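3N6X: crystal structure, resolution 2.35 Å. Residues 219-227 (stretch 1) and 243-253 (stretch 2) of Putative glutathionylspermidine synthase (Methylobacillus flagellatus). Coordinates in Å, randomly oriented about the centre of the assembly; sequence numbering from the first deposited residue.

Stretch 1 219-227: TVVLLTPGA
Stretch 2 243-253: GIELVEGQDLF

Residues 220-223 form a strand that pairs in parallel with the strand at 245-247. The N-to-C directions of the two strands differ by 37°, and their axes approach to 4.8 Å. Phi/psi values in the first strand run from -116/133 at Val220 through -128/161 at Val221 and -111/112 at Leu222 to -85/113 at Leu223. In the second strand, Leu246 is at -97/111 and Val247 at -118/158. Leu222 lies beside Leu246 and Leu223 beside Val247, each pair with CA atoms 5.0 Å apart.

Three backbone hydrogen bonds hold this register. Leu222 N donates to Glu245 O at 2.9 Å, and Val247 N donates to Leu222 O at 2.9 Å. Thr224 N donates to Val247 O at 2.8 Å. All three are nearly straight, with angles at the hydrogen of 165° to 174°. Val247 O also receives a CA-H...O contact from Leu223 CA at 3.4 Å.

Water extends the pairing at both ends. At the start, Val220 O and Glu245 N are 4.2 Å apart, too far for a direct bond. Water 1 fills the gap, donating to Val220 O at 2.7 Å and accepting from Glu245 N at 2.9 Å. At the far end, water 2 donates to Thr224 O at 2.8 Å and accepts from Gly249 N at 2.8 Å.

Beyond the second strand, 249-251 is a 3-10 segment. Asp251 N donates to Glu248 O at 3.0 Å, and Leu252 N to Gly249 O at 3.1 Å. The Asp251 side chain (m) folds back, so that its OD2 accepts from Glu248 N at 2.9 Å. Gly226 has phi/psi 120/-176, where a CB would jam against the preceding carbonyl oxygen. Its N makes a weak bond to Thr224 OG1 at 3.3 Å.

Val221, Leu223 and Val247 share one face of the sheet. Val221 and Val247 are both m, and Val221 CG2 meets Val247 CG2 at 3.8 Å. Leu223 (t, p) brings CD1 to 3.5 Å from Gly249 N, passing over the backbone where the 3-10 segment begins. The same CD1 reaches Leu252 CD1 at 4.5 Å; Leu252 is m, t.

Leu222 (t, t) and Leu246 (t, p) are on the other face. Leu222 CD2 lies 4.0 Å from Leu246 CD1. Ile244 (p, t) points toward stretch 1. Its CD1 packs 4.0 Å from Val220 CG1 and 4.1 Å from Leu222 CB, while its CB sits 3.3 Å from Val220 O. Val220 is t. Thr224 is also t, with CG2 3.8 Å from Leu246 CD1.

The charged side chains add no salt bridge between the stretches. Glu245 (m, m) leads its end away from stretch 1. Glu248 (m, t) instead makes carbon contacts there, with CG 3.6 Å from Thr224 O. Its OE1 accepts from Gln250 NE2 at 2.8 Å; Gln250 is p, m.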

# COMPACT_ATOMS: atom_id res chain seq x y z
N THR A 219 21.43 -12.79 -9.54
CA THR A 219 20.65 -12.43 -10.69
C THR A 219 19.22 -12.22 -10.19
O THR A 219 18.67 -13.09 -9.53
CB THR A 219 20.75 -13.53 -11.76
OG1 THR A 219 22.11 -13.59 -12.22
CG2 THR A 219 19.82 -13.28 -12.95
N VAL A 220 18.64 -11.05 -10.48
CA VAL A 220 17.29 -10.69 -10.04
C VAL A 220 16.37 -10.52 -11.24
O VAL A 220 16.75 -9.87 -12.21
CB VAL A 220 17.29 -9.41 -9.15
CG1 VAL A 220 15.90 -9.14 -8.56
CG2 VAL A 220 18.34 -9.50 -8.04
N VAL A 221 15.18 -11.13 -11.20
CA VAL A 221 14.18 -10.98 -12.25
C VAL A 221 12.84 -10.56 -11.62
O VAL A 221 12.65 -10.73 -10.42
CB VAL A 221 14.02 -12.27 -13.13
CG1 VAL A 221 15.35 -12.68 -13.78
CG2 VAL A 221 13.41 -13.42 -12.34
N LEU A 222 11.93 -10.01 -12.43
CA LEU A 222 10.58 -9.69 -11.97
C LEU A 222 9.59 -10.64 -12.67
O LEU A 222 9.44 -10.58 -13.89
CB LEU A 222 10.22 -8.22 -12.28
CG LEU A 222 9.01 -7.62 -11.48
CD1 LEU A 222 9.03 -6.10 -11.56
CD2 LEU A 222 7.66 -8.14 -12.00
N LEU A 223 8.96 -11.56 -11.89
CA LEU A 223 7.98 -12.50 -12.44
C LEU A 223 6.58 -11.85 -12.51
O LEU A 223 6.01 -11.49 -11.48
CB LEU A 223 7.98 -13.81 -11.63
CG LEU A 223 6.89 -14.84 -11.95
CD1 LEU A 223 7.06 -15.44 -13.36
CD2 LEU A 223 6.88 -15.94 -10.90
N THR A 224 6.08 -11.64 -13.73
CA THR A 224 4.78 -11.01 -13.99
C THR A 224 3.75 -12.02 -14.53
O THR A 224 4.11 -12.93 -15.28
CB THR A 224 4.95 -9.80 -14.97
OG1 THR A 224 3.70 -9.15 -15.13
CG2 THR A 224 5.47 -10.23 -16.36
N PRO A 225 2.43 -11.84 -14.21
CA PRO A 225 1.42 -12.69 -14.84
C PRO A 225 1.28 -12.39 -16.34
O PRO A 225 0.93 -13.28 -17.11
CB PRO A 225 0.14 -12.37 -14.08
CG PRO A 225 0.35 -11.04 -13.49
CD PRO A 225 1.82 -10.83 -13.31
N GLY A 226 1.63 -11.17 -16.74
CA GLY A 226 1.59 -10.74 -18.13
C GLY A 226 0.67 -9.55 -18.38
O GLY A 226 0.09 -9.01 -17.43
N ALA A 227 0.52 -9.16 -19.68
CA ALA A 227 -0.26 -7.99 -20.13
C ALA A 227 -1.72 -7.94 -19.69
O ALA A 227 -2.23 -6.84 -19.45
CB ALA A 227 -0.15 -7.85 -21.64
N GLY A 243 16.34 -2.11 -14.12
CA GLY A 243 17.30 -2.67 -15.07
C GLY A 243 17.40 -4.18 -14.95
O GLY A 243 18.49 -4.74 -15.07
N ILE A 244 16.28 -4.85 -14.64
CA ILE A 244 16.23 -6.31 -14.52
C ILE A 244 15.23 -6.89 -15.54
O ILE A 244 14.35 -6.17 -16.03
CB ILE A 244 15.89 -6.77 -13.06
CG1 ILE A 244 14.43 -6.35 -12.63
CG2 ILE A 244 16.97 -6.29 -12.07
CD1 ILE A 244 13.95 -6.94 -11.33
N GLU A 245 15.36 -8.19 -15.84
CA GLU A 245 14.48 -8.86 -16.81
C GLU A 245 13.07 -8.98 -16.28
O GLU A 245 12.87 -9.30 -15.10
CB GLU A 245 15.01 -10.27 -17.16
CG GLU A 245 16.30 -10.26 -17.95
CD GLU A 245 16.22 -9.66 -19.34
OE1 GLU A 245 15.11 -9.61 -19.92
OE2 GLU A 245 17.29 -9.26 -19.87
N LEU A 246 12.09 -8.73 -17.15
CA LEU A 246 10.68 -8.93 -16.89
C LEU A 246 10.31 -10.29 -17.49
O LEU A 246 10.39 -10.47 -18.71
CB LEU A 246 9.85 -7.81 -17.55
CG LEU A 246 8.34 -7.83 -17.31
CD1 LEU A 246 8.01 -7.42 -15.89
CD2 LEU A 246 7.62 -6.92 -18.30
N VAL A 247 10.00 -11.27 -16.63
CA VAL A 247 9.72 -12.62 -17.09
C VAL A 247 8.31 -13.07 -16.75
O VAL A 247 7.69 -12.57 -15.82
CB VAL A 247 10.78 -13.64 -16.56
CG1 VAL A 247 12.18 -13.34 -17.10
CG2 VAL A 247 10.78 -13.72 -15.03
N GLU A 248 7.82 -14.07 -17.51
CA GLU A 248 6.57 -14.78 -17.27
C GLU A 248 6.95 -16.21 -16.90
O GLU A 248 8.11 -16.59 -17.05
CB GLU A 248 5.67 -14.74 -18.51
CG GLU A 248 5.02 -13.38 -18.71
CD GLU A 248 4.27 -13.17 -20.01
OE1 GLU A 248 3.75 -14.16 -20.58
OE2 GLU A 248 4.15 -12.00 -20.44
N GLY A 249 6.01 -16.96 -16.33
CA GLY A 249 6.27 -18.32 -15.87
C GLY A 249 7.02 -19.20 -16.85
O GLY A 249 8.03 -19.83 -16.49
N GLN A 250 6.58 -19.20 -18.12
CA GLN A 250 7.15 -20.04 -19.19
C GLN A 250 8.60 -19.70 -19.55
O GLN A 250 9.27 -20.52 -20.18
CB GLN A 250 6.23 -20.05 -20.44
CG GLN A 250 6.06 -18.66 -21.11
CD GLN A 250 4.93 -17.82 -20.53
OE1 GLN A 250 4.36 -18.11 -19.45
NE2 GLN A 250 4.59 -16.74 -21.23
N ASP A 251 9.09 -18.51 -19.12
CA ASP A 251 10.46 -18.04 -19.37
C ASP A 251 11.47 -18.66 -18.41
O ASP A 251 12.69 -18.55 -18.63
CB ASP A 251 10.53 -16.51 -19.28
CG ASP A 251 9.69 -15.82 -20.32
OD1 ASP A 251 9.62 -16.34 -21.46
OD2 ASP A 251 9.10 -14.75 -20.01
N LEU A 252 10.97 -19.30 -17.34
CA LEU A 252 11.79 -19.90 -16.30
C LEU A 252 11.51 -21.39 -16.21
O LEU A 252 10.45 -21.85 -16.63
CB LEU A 252 11.47 -19.25 -14.92
CG LEU A 252 11.57 -17.73 -14.82
CD1 LEU A 252 11.14 -17.24 -13.43
CD2 LEU A 252 12.98 -17.25 -15.16
N PHE A 253 12.43 -22.13 -15.63
CA PHE A 253 12.24 -23.55 -15.40
C PHE A 253 13.09 -23.98 -14.24
O PHE A 253 14.08 -23.32 -13.92
CB PHE A 253 12.53 -24.41 -16.68
CG PHE A 253 13.96 -24.40 -17.17
CD1 PHE A 253 14.87 -25.34 -16.70
CD2 PHE A 253 14.39 -23.47 -18.11
CE1 PHE A 253 16.21 -25.31 -17.12
CE2 PHE A 253 15.73 -23.44 -18.54
CZ PHE A 253 16.62 -24.37 -18.04
O HOH W 1 17.69 -9.49 -14.71
O HOH W 2 3.61 -15.68 -15.73